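Local atomic coordinates of putative HpcE protein (PDB entry 6V77), a protein that belongs to the fumarylacetoacetate hydrolase (FAH) family and binds a zinc ion. Residues A22-Q27 and Q44-T49. Residues are numbered along the deposited sequence; the frame is centred on the assembly and turned at random.
Sequences AKASEQ and QEWART
With CG anti to the backbone N (chi1 165°), Trp46 sends its indole from helix 40-49 across to Ser25, just past the end of helix 21-24. The backbone of Ser25 directs CB at the indole, and its chi1 of 69° turns OG between its own backbone N and carbonyl carbon, where it hydrogen-bonds Val21 O and the backbone N of Phe29. This is a CH-pi contact over one face: Ser25 CB lies 3.8 Å from the centroid of the six-membered ring of Trp46, displaced toward the rim, with both CA and CB of Ser25 3.5 Å from Trp46 CZ2. Ala24 adds a looser apolar touch, its CB 4.0 Å from Trp46 CH2. At the ring edge a water in the indole plane accepts from Trp46 NE1 at 3.0 Å and donates to Ala24 O, also at 3.0 Å. Helix 21-24 closes in a Schellman motif, with Gln27 N bonded to Ala22 O (2.7 Å) and Glu26, at positive phi, as the C-prime residue. Phe29 also meets the Trp46 ring, their planes inclined by about 45°, and the Trp46 side chain touches Leu52. The two short helices of the N-terminal region, far from the zinc ion, are thus joined without a direct hydrogen bond between the segments: carbon packs on the indole face, and one water bonds both the indole N-H of Trp46 and the carbonyl of Ala24 near the helix end.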
ATOM      1  N   ALA B  22      17.956   2.358  20.210  1.00 26.57           N
ATOM      2  CA  ALA B  22      17.682   3.717  20.671  1.00 27.74           C
ATOM      3  C   ALA B  22      18.430   4.016  21.962  1.00 33.59           C
ATOM      4  O   ALA B  22      19.013   5.097  22.109  1.00 32.13           O
ATOM      5  CB  ALA B  22      16.180   3.926  20.855  1.00 28.15           C
ATOM      6  N   LYS B  23      18.438   3.065  22.909  1.00 31.55           N
ATOM      7  CA  LYS B  23      19.207   3.263  24.135  1.00 31.40           C
ATOM      8  C   LYS B  23      20.700   3.336  23.840  1.00 30.64           C
ATOM      9  O   LYS B  23      21.407   4.193  24.382  1.00 33.05           O
ATOM     10  CB  LYS B  23      18.918   2.143  25.138  1.00 33.50           C
ATOM     11  CG  LYS B  23      17.478   2.076  25.607  1.00 38.71           C
ATOM     12  CD  LYS B  23      17.295   1.029  26.702  1.00 42.73           C
ATOM     13  CE  LYS B  23      15.826   0.848  27.044  1.00 52.47           C
ATOM     14  NZ  LYS B  23      15.596  -0.376  27.873  1.00 57.37           N
ATOM     15  N   ALA B  24      21.197   2.443  22.980  1.00 28.32           N
ATOM     16  CA  ALA B  24      22.630   2.380  22.729  1.00 28.97           C
ATOM     17  C   ALA B  24      23.125   3.653  22.062  1.00 33.22           C
ATOM     18  O   ALA B  24      24.227   4.129  22.361  1.00 29.80           O
ATOM     19  CB  ALA B  24      22.955   1.166  21.858  1.00 24.97           C
ATOM     20  N   SER B  25      22.327   4.206  21.153  1.00 28.11           N
ATOM     21  CA  SER B  25      22.697   5.375  20.369  1.00 30.56           C
ATOM     22  C   SER B  25      22.278   6.673  21.021  1.00 31.47           C
ATOM     23  O   SER B  25      22.351   7.711  20.366  1.00 32.09           O
ATOM     24  CB  SER B  25      22.078   5.302  18.970  1.00 26.69           C
ATOM     25  OG  SER B  25      20.666   5.447  19.028  1.00 27.16           O
ATOM     26  N   GLU B  26      21.821   6.633  22.274  1.00 30.57           N
ATOM     27  CA  GLU B  26      21.332   7.818  22.980  1.00 37.04           C
ATOM     28  C   GLU B  26      20.243   8.531  22.185  1.00 36.94           C
ATOM     29  O   GLU B  26      20.238   9.760  22.049  1.00 39.12           O
ATOM     30  CB  GLU B  26      22.485   8.767  23.316  1.00 47.24           C
ATOM     31  CG  GLU B  26      23.438   8.210  24.359  1.00 56.52           C
ATOM     32  CD  GLU B  26      24.607   9.134  24.638  1.00 74.44           C
ATOM     33  OE1 GLU B  26      25.023   9.869  23.716  1.00 80.67           O
ATOM     34  OE2 GLU B  26      25.107   9.127  25.782  1.00 80.90           O
ATOM     35  N   GLN B  27      19.303   7.744  21.661  1.00 33.46           N
ATOM     36  CA  GLN B  27      18.089   8.186  20.973  1.00 34.57           C
ATOM     37  C   GLN B  27      18.365   8.739  19.580  1.00 37.01           C
ATOM     38  O   GLN B  27      17.459   9.305  18.961  1.00 38.64           O
ATOM     39  CB  GLN B  27      17.309   9.226  21.790  1.00 39.09           C
ATOM     40  CG  GLN B  27      17.191   8.876  23.267  1.00 41.74           C
ATOM     41  CD  GLN B  27      16.524   7.550  23.474  1.00 49.97           C
ATOM     42  OE1 GLN B  27      15.567   7.218  22.778  1.00 54.05           O
ATOM     43  NE2 GLN B  27      17.027   6.770  24.428  1.00 49.59           N
ATOM     44  N   GLN B  44      24.338   2.852   9.850  1.00 25.83           N
ATOM     45  CA  GLN B  44      25.407   1.877   9.664  1.00 28.01           C
ATOM     46  C   GLN B  44      26.764   2.460  10.035  1.00 29.67           C
ATOM     47  O   GLN B  44      27.608   1.764  10.612  1.00 33.28           O
ATOM     48  CB  GLN B  44      25.413   1.375   8.225  1.00 31.87           C
ATOM     49  CG  GLN B  44      24.195   0.521   7.899  1.00 32.54           C
ATOM     50  CD  GLN B  44      24.528  -0.617   6.970  1.00 46.17           C
ATOM     51  OE1 GLN B  44      24.907  -0.402   5.816  1.00 39.14           O
ATOM     52  NE2 GLN B  44      24.395  -1.847   7.469  1.00 46.97           N
ATOM     53  N   GLU B  45      26.992   3.732   9.713  1.00 25.44           N
ATOM     54  CA  GLU B  45      28.243   4.360  10.113  1.00 28.30           C
ATOM     55  C   GLU B  45      28.358   4.432  11.629  1.00 29.96           C
ATOM     56  O   GLU B  45      29.426   4.150  12.186  1.00 31.05           O
ATOM     57  CB  GLU B  45      28.367   5.750   9.489  1.00 32.04           C
ATOM     58  CG  GLU B  45      29.639   6.503   9.892  1.00 39.68           C
ATOM     59  CD  GLU B  45      30.928   5.748   9.565  1.00 54.24           C
ATOM     60  OE1 GLU B  45      30.931   4.906   8.638  1.00 56.21           O
ATOM     61  OE2 GLU B  45      31.950   6.003  10.243  1.00 57.02           O
ATOM     62  N   TRP B  46      27.273   4.803  12.316  1.00 27.73           N
ATOM     63  CA  TRP B  46      27.296   4.829  13.778  1.00 27.04           C
ATOM     64  C   TRP B  46      27.593   3.442  14.344  1.00 27.16           C
ATOM     65  O   TRP B  46      28.456   3.279  15.219  1.00 29.62           O
ATOM     66  CB  TRP B  46      25.958   5.341  14.320  1.00 28.10           C
ATOM     67  CG  TRP B  46      25.806   5.056  15.781  1.00 26.71           C
ATOM     68  CD1 TRP B  46      26.297   5.793  16.816  1.00 28.90           C
ATOM     69  CD2 TRP B  46      25.144   3.931  16.367  1.00 26.48           C
ATOM     70  NE1 TRP B  46      25.979   5.192  18.016  1.00 30.18           N
ATOM     71  CE2 TRP B  46      25.266   4.052  17.764  1.00 30.51           C
ATOM     72  CE3 TRP B  46      24.453   2.833  15.839  1.00 25.50           C
ATOM     73  CZ2 TRP B  46      24.727   3.115  18.647  1.00 31.42           C
ATOM     74  CZ3 TRP B  46      23.909   1.897  16.722  1.00 29.79           C
ATOM     75  CH2 TRP B  46      24.048   2.054  18.109  1.00 28.62           C
ATOM     76  N   ALA B  47      26.876   2.428  13.854  1.00 26.22           N
ATOM     77  CA  ALA B  47      27.087   1.069  14.345  1.00 29.20           C
ATOM     78  C   ALA B  47      28.521   0.602  14.140  1.00 26.05           C
ATOM     79  O   ALA B  47      29.051  -0.143  14.968  1.00 29.50           O
ATOM     80  CB  ALA B  47      26.126   0.112  13.645  1.00 27.31           C
ATOM     81  N   ARG B  48      29.167   1.024  13.051  1.00 31.21           N
ATOM     82  CA  ARG B  48      30.525   0.563  12.773  1.00 36.41           C
ATOM     83  C   ARG B  48      31.495   0.938  13.886  1.00 35.80           C
ATOM     84  O   ARG B  48      32.419   0.176  14.185  1.00 37.37           O
ATOM     85  CB  ARG B  48      31.009   1.137  11.442  1.00 39.73           C
ATOM     86  CG  ARG B  48      32.393   0.673  11.021  1.00 41.77           C
ATOM     87  CD  ARG B  48      32.874   1.381   9.760  1.00 47.08           C
ATOM     88  NE  ARG B  48      33.014   2.823   9.963  1.00 50.46           N
ATOM     89  CZ  ARG B  48      34.131   3.416  10.378  1.00 51.81           C
ATOM     90  NH1 ARG B  48      35.214   2.696  10.636  1.00 52.50           N
ATOM     91  NH2 ARG B  48      34.163   4.730  10.537  1.00 51.25           N
ATOM     92  N   THR B  49      31.305   2.091  14.519  1.00 29.91           N
ATOM     93  CA  THR B  49      32.261   2.561  15.513  1.00 31.04           C
ATOM     94  C   THR B  49      31.655   2.698  16.902  1.00 29.63           C
ATOM     95  O   THR B  49      32.330   3.192  17.814  1.00 31.04           O
ATOM     96  CB  THR B  49      32.866   3.892  15.065  1.00 35.19           C
ATOM     97  OG1 THR B  49      31.816   4.820  14.771  1.00 36.46           O
ATOM     98  CG2 THR B  49      33.692   3.685  13.816  1.00 39.10           C
TER
HETATM   99  O   HOH W   1      26.527   5.497  20.975  1.00 35.63           O